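Local coordinates for protein shikimate 5-dehydrogenase AroE (5-dehydroshikimate reductase) (Mycobacterium tuberculosis, PDB 4P4N) that probably catalyses the NADP-dependent reduction of 3-dehydroshikimate to shikimate, the fourth of seven steps toward chorismate, at residues A[31-36]-A[252-257]; A[26-31]-A[246-251]. All blocks are in the same frame, centred on the assembly; numbering follows the deposited sequence.

Contact 1 of 2, residues A[31-36]-A[252-257]; sequences LGLHDW and TGLPAP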
loop_
_atom_site.group_PDB
_atom_site.type_symbol
_atom_site.label_atom_id
_atom_site.label_comp_id
_atom_site.label_asym_id
_atom_site.label_seq_id
_atom_site.Cartn_x
_atom_site.Cartn_y
_atom_site.Cartn_z
ATOM N N LEU A 31 -19.251 -5.263 12.836
ATOM C CA LEU A 31 -19.059 -4.672 14.157
ATOM C C LEU A 31 -20.354 -4.133 14.775
ATOM O O LEU A 31 -20.357 -3.713 15.934
ATOM C CB LEU A 31 -18.040 -3.534 14.056
ATOM C CG LEU A 31 -16.607 -3.958 13.731
ATOM C CD1 LEU A 31 -15.720 -2.717 13.652
ATOM C CD2 LEU A 31 -16.096 -4.933 14.782
ATOM N N GLY A 32 -21.448 -4.145 14.016
ATOM C CA GLY A 32 -22.727 -3.649 14.522
ATOM C C GLY A 32 -22.804 -2.130 14.457
ATOM O O GLY A 32 -23.638 -1.501 15.117
ATOM N N LEU A 33 -21.919 -1.531 13.667
ATOM C CA LEU A 33 -21.900 -0.085 13.486
ATOM C C LEU A 33 -22.696 0.274 12.232
ATOM O O LEU A 33 -22.185 0.915 11.306
ATOM C CB LEU A 33 -20.456 0.417 13.356
ATOM C CG LEU A 33 -19.531 0.021 14.511
ATOM C CD1 LEU A 33 -18.099 0.474 14.225
ATOM C CD2 LEU A 33 -20.040 0.605 15.835
ATOM N N HIS A 34 -23.957 -0.138 12.222
ATOM C CA HIS A 34 -24.786 -0.090 11.022
ATOM C C HIS A 34 -25.055 1.324 10.503
ATOM O O HIS A 34 -25.286 1.521 9.312
ATOM C CB HIS A 34 -26.093 -0.836 11.279
ATOM C CG HIS A 34 -25.891 -2.265 11.669
ATOM N ND1 HIS A 34 -25.515 -3.232 10.761
ATOM C CD2 HIS A 34 -25.986 -2.890 12.867
ATOM C CE1 HIS A 34 -25.406 -4.396 11.379
ATOM N NE2 HIS A 34 -25.680 -4.215 12.658
ATOM N N ASP A 35 -24.990 2.304 11.392
ATOM C CA ASP A 35 -25.339 3.669 11.035
ATOM C C ASP A 35 -24.171 4.471 10.491
ATOM O O ASP A 35 -24.360 5.595 10.043
ATOM C CB ASP A 35 -25.930 4.383 12.249
ATOM C CG ASP A 35 -27.177 3.713 12.747
ATOM O OD1 ASP A 35 -28.062 3.446 11.901
ATOM O OD2 ASP A 35 -27.263 3.430 13.966
ATOM N N TRP A 36 -22.971 3.897 10.525
ATOM C CA TRP A 36 -21.788 4.585 10.016
ATOM C C TRP A 36 -21.794 4.626 8.495
ATOM O O TRP A 36 -22.310 3.711 7.839
ATOM C CB TRP A 36 -20.517 3.877 10.480
ATOM C CG TRP A 36 -20.210 4.047 11.941
ATOM C CD1 TRP A 36 -21.104 4.165 12.974
ATOM C CD2 TRP A 36 -18.909 4.142 12.522
ATOM N NE1 TRP A 36 -20.426 4.305 14.170
ATOM C CE2 TRP A 36 -19.078 4.296 13.913
ATOM C CE3 TRP A 36 -17.609 4.084 12.000
ATOM C CZ2 TRP A 36 -17.993 4.412 14.789
ATOM C CZ3 TRP A 36 -16.533 4.214 12.870
ATOM C CH2 TRP A 36 -16.731 4.373 14.246
ATOM N N THR A 252 -12.588 2.747 14.582
ATOM C CA THR A 252 -13.665 2.197 15.423
ATOM C C THR A 252 -13.304 1.906 16.883
ATOM O O THR A 252 -14.193 1.827 17.740
ATOM C CB THR A 252 -14.200 0.875 14.841
ATOM O OG1 THR A 252 -13.176 -0.129 14.937
ATOM C CG2 THR A 252 -14.615 1.040 13.400
ATOM N N GLY A 253 -12.021 1.708 17.174
ATOM C CA GLY A 253 -11.616 1.279 18.502
ATOM C C GLY A 253 -11.896 -0.195 18.773
ATOM O O GLY A 253 -11.748 -0.657 19.909
ATOM N N LEU A 254 -12.264 -0.934 17.729
ATOM C CA LEU A 254 -12.591 -2.360 17.831
ATOM C C LEU A 254 -11.652 -3.174 16.949
ATOM O O LEU A 254 -11.071 -2.619 16.022
ATOM C CB LEU A 254 -14.031 -2.570 17.352
ATOM C CG LEU A 254 -15.114 -2.000 18.264
ATOM C CD1 LEU A 254 -16.421 -1.834 17.504
ATOM C CD2 LEU A 254 -15.316 -2.933 19.450
ATOM N N PRO A 255 -11.518 -4.496 17.210
ATOM C CA PRO A 255 -10.661 -5.312 16.340
ATOM C C PRO A 255 -11.231 -5.449 14.937
ATOM O O PRO A 255 -12.456 -5.581 14.770
ATOM C CB PRO A 255 -10.663 -6.699 17.009
ATOM C CG PRO A 255 -11.288 -6.497 18.383
ATOM C CD PRO A 255 -12.175 -5.293 18.261
ATOM N N ALA A 256 -10.357 -5.442 13.934
ATOM C CA ALA A 256 -10.800 -5.623 12.548
ATOM C C ALA A 256 -11.530 -6.956 12.423
ATOM O O ALA A 256 -11.046 -7.989 12.904
ATOM C CB ALA A 256 -9.619 -5.560 11.583
ATOM N N PRO A 257 -12.727 -6.939 11.818
ATOM C CA PRO A 257 -13.420 -8.221 11.652
ATOM C C PRO A 257 -12.903 -8.887 10.380
ATOM O O PRO A 257 -13.388 -8.618 9.276
ATOM C CB PRO A 257 -14.900 -7.820 11.546
ATOM C CG PRO A 257 -14.876 -6.395 11.000
ATOM C CD PRO A 257 -13.556 -5.775 11.429
#

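Contact 2 of 2, residues A[26-31]-A[246-251]; sequences AAYRAL and AQVEQF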
loop_
_atom_site.group_PDB
_atom_site.type_symbol
_atom_site.label_atom_id
_atom_site.label_comp_id
_atom_site.label_asym_id
_atom_site.label_seq_id
_atom_site.Cartn_x
_atom_site.Cartn_y
_atom_site.Cartn_z
ATOM N N ALA A 26 -18.361 -3.319 5.027
ATOM C CA ALA A 26 -18.472 -4.713 5.476
ATOM C C ALA A 26 -18.001 -4.840 6.917
ATOM O O ALA A 26 -18.604 -5.557 7.728
ATOM C CB ALA A 26 -17.652 -5.660 4.569
ATOM N N ALA A 27 -16.914 -4.153 7.240
ATOM C CA ALA A 27 -16.384 -4.201 8.598
ATOM C C ALA A 27 -17.357 -3.567 9.605
ATOM O O ALA A 27 -17.629 -4.142 10.658
ATOM C CB ALA A 27 -15.013 -3.521 8.665
ATOM N N TYR A 28 -17.874 -2.387 9.282
ATOM C CA TYR A 28 -18.768 -1.675 10.204
ATOM C C TYR A 28 -20.027 -2.481 10.456
ATOM O O TYR A 28 -20.541 -2.513 11.584
ATOM C CB TYR A 28 -19.139 -0.282 9.661
ATOM C CG TYR A 28 -17.956 0.630 9.365
ATOM C CD1 TYR A 28 -16.689 0.371 9.886
ATOM C CD2 TYR A 28 -18.117 1.765 8.577
ATOM C CE1 TYR A 28 -15.596 1.206 9.588
ATOM C CE2 TYR A 28 -17.048 2.605 8.292
ATOM C CZ TYR A 28 -15.798 2.319 8.802
ATOM O OH TYR A 28 -14.760 3.161 8.506
ATOM N N ARG A 29 -20.525 -3.132 9.407
ATOM C CA ARG A 29 -21.674 -4.031 9.529
ATOM C C ARG A 29 -21.374 -5.151 10.512
ATOM O O ARG A 29 -22.171 -5.433 11.413
ATOM C CB ARG A 29 -22.049 -4.619 8.159
ATOM C CG ARG A 29 -23.372 -5.393 8.154
ATOM C CD ARG A 29 -23.701 -6.008 6.781
ATOM N NE ARG A 29 -23.090 -5.276 5.664
ATOM C CZ ARG A 29 -22.183 -5.793 4.830
ATOM N NH1 ARG A 29 -21.780 -7.054 4.971
ATOM N NH2 ARG A 29 -21.678 -5.048 3.850
ATOM N N ALA A 30 -20.216 -5.789 10.350
ATOM C CA ALA A 30 -19.873 -6.930 11.194
ATOM C C ALA A 30 -19.716 -6.497 12.658
ATOM O O ALA A 30 -20.005 -7.256 13.589
ATOM C CB ALA A 30 -18.599 -7.593 10.685
ATOM N N LEU A 31 -19.251 -5.263 12.836
ATOM C CA LEU A 31 -19.059 -4.672 14.157
ATOM C C LEU A 31 -20.354 -4.133 14.775
ATOM O O LEU A 31 -20.357 -3.713 15.934
ATOM C CB LEU A 31 -18.040 -3.534 14.056
ATOM C CG LEU A 31 -16.607 -3.958 13.731
ATOM C CD1 LEU A 31 -15.720 -2.717 13.652
ATOM C CD2 LEU A 31 -16.096 -4.933 14.782
ATOM N N ALA A 246 -5.948 -2.059 9.878
ATOM C CA ALA A 246 -5.479 -1.082 10.852
ATOM C C ALA A 246 -6.305 0.203 10.813
ATOM O O ALA A 246 -6.464 0.874 11.837
ATOM C CB ALA A 246 -3.996 -0.749 10.612
ATOM N N GLN A 247 -6.790 0.573 9.637
ATOM C CA GLN A 247 -7.650 1.755 9.547
ATOM C C GLN A 247 -8.972 1.524 10.270
ATOM O O GLN A 247 -9.469 2.414 10.956
ATOM C CB GLN A 247 -7.943 2.118 8.089
ATOM C CG GLN A 247 -6.708 2.446 7.247
ATOM C CD GLN A 247 -7.095 2.988 5.880
ATOM O OE1 GLN A 247 -8.119 2.588 5.306
ATOM N NE2 GLN A 247 -6.298 3.916 5.360
ATOM N N VAL A 248 -9.559 0.349 10.078
ATOM C CA VAL A 248 -10.806 0.009 10.762
ATOM C C VAL A 248 -10.600 0.071 12.279
ATOM O O VAL A 248 -11.438 0.614 13.021
ATOM C CB VAL A 248 -11.319 -1.376 10.313
ATOM C CG1 VAL A 248 -12.322 -1.951 11.311
ATOM C CG2 VAL A 248 -11.944 -1.298 8.901
ATOM N N GLU A 249 -9.484 -0.475 12.754
ATOM C CA GLU A 249 -9.212 -0.443 14.192
ATOM C C GLU A 249 -9.038 0.976 14.737
ATOM O O GLU A 249 -9.555 1.317 15.821
ATOM C CB GLU A 249 -7.992 -1.319 14.520
ATOM C CG GLU A 249 -8.263 -2.780 14.151
ATOM C CD GLU A 249 -7.275 -3.757 14.728
ATOM O OE1 GLU A 249 -6.195 -3.331 15.190
ATOM O OE2 GLU A 249 -7.575 -4.972 14.714
ATOM N N GLN A 250 -8.310 1.810 13.998
ATOM C CA GLN A 250 -8.109 3.184 14.443
ATOM C C GLN A 250 -9.381 4.017 14.346
ATOM O O GLN A 250 -9.585 4.938 15.151
ATOM C CB GLN A 250 -6.956 3.843 13.662
ATOM C CG GLN A 250 -5.595 3.130 13.852
ATOM C CD GLN A 250 -4.497 3.719 12.972
ATOM O OE1 GLN A 250 -4.364 4.939 12.869
ATOM N NE2 GLN A 250 -3.723 2.850 12.317
ATOM N N PHE A 251 -10.244 3.713 13.377
ATOM C CA PHE A 251 -11.496 4.475 13.239
ATOM C C PHE A 251 -12.551 4.041 14.269
ATOM O O PHE A 251 -13.328 4.864 14.764
ATOM C CB PHE A 251 -12.103 4.323 11.828
ATOM C CG PHE A 251 -11.281 4.935 10.719
ATOM C CD1 PHE A 251 -10.138 5.674 10.994
ATOM C CD2 PHE A 251 -11.670 4.780 9.393
ATOM C CE1 PHE A 251 -9.386 6.226 9.963
ATOM C CE2 PHE A 251 -10.918 5.324 8.360
ATOM C CZ PHE A 251 -9.774 6.045 8.648
#

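Contact 1 of 2, residues A[31-36]-A[252-257]
Leu31 reaches toward Thr252 and has the most surface buried in this contact. Its CD1 methyl lies 3.8 Å from Thr252 OG1 and nearly as close to Thr252 CG2, so the two side chains meet tip to tip. The other methyl, Leu31 CD2, rests 3.7 Å from Pro255 O. Leu254 slides past Leu31 in the opposite direction, and its CD1 comes within 4.0 Å of Leu31 CD1. Pro257 crosses Leu31 at about a right angle, ring CG against Leu31 CG. Leu31 thus has neighbours at both branches and at its CG.

Thr252 is the second centre. Its OG1 sits between the backbone N and the carbonyl carbon (chi1 67°). From there OG1 accepts from Leu254 N at 3.0 Å, which closes an ST turn. The same hydroxyl is hydrogen-bonded to Val248 O, one helical turn back. With the hydroxyl so placed, Thr252 CG2 meets the other segment, 3.6 Å from Leu33 CD1 and 3.7 Å from Trp36 CZ3. Leu33 CD1 also lies over the centre of the Trp36 ring, 3.8 Å above its plane, as a CH-pi contact. The type I turn from Leu33 to Trp36 brings these two side chains together.

No hydrogen bond joins the segments; the contact is mostly apolar packing at the surface, with the leucine methyls also against two oxygens. Helix 20-30 closes with a Schellman motif at Gly32. Gly253, also of positive phi, is the first residue past helix 236-252, and Pro257 holds the N-cap position of helix 258-267. Two loops that follow helices thus pack side by side in the substrate-binding half of the shikimate dehydrogenase fold.

Contact 2 of 2, residues A[26-31]-A[246-251]
Ala27 and Val248 form the centre of the apolar packing. Ala27 CB lies 3.8 Å from Val248 CG2 and 4.1 Å from Val248 CG1, so it meets both branches of the valine. Val248 CG1 stands anti to the backbone N (chi1 161°), and this turns both methyls to the partner helix. Val248 CG1 also reaches Leu31 CD1 at 4.2 Å. Val248 CG2 comes obliquely to the Tyr28 ring, at a looser 4.5 Å from Tyr28 CE1.

The second kind is a hydroxyl against a ring edge. Tyr28 OH comes to the edge of the Phe251 ring, close to its plane, 3.6 Å from Phe251 CD2. The two side chains cross obliquely, and the rings do not stack. The hydroxyl is hydrogen-bonded to His24 ND1, one turn earlier on the same helix. Tyr28 also makes an edge-to-face contact with Trp36. Within its own helix, one face of the Phe251 ring carries Gln247 O of the preceding turn, 3.1 Å above the plane and offset toward the rim.

Helices 26-30 and 246-251 run at 49° to each other, with their axes 11.1 Å apart at closest approach. Met261 of helix 258-267 touches both Ala27 and Val248. Ala8 of strand 7-12 touches both Tyr28 and Phe251.

No hydrogen bond or salt bridge crosses between the two helices. The pairing therefore rests on shape and on the burial of apolar surface. The one polar atom that meets the opposite helix, Tyr28 OH, has its hydrogen-bonding partner on its own helix, so its approach to the phenylalanine edge need not cost an unmet bond.

Contacts 1 and 2 are successive parts of one interface. Their centres are about 4 Å apart, and they share Leu31. Contact 2 pairs helices 20-30 and 236-252; contact 1 continues the pairing into the loops that follow them. Two probable hydrogen bonds tie the contacts together: Leu33 N to Tyr28 O at 2.7 Å, and Ala256 N to Glu249 OE2 at 2.9 Å. Each holds a loop to the helix it leaves. Both contacts join the N-terminal substrate-binding region to the C-terminal helices, although more than 200 residues separate their segments. Gln247 of contact 2 bonds to Ser63 and Thr91 and touches Asn90, consistent with the substrate side of the domain.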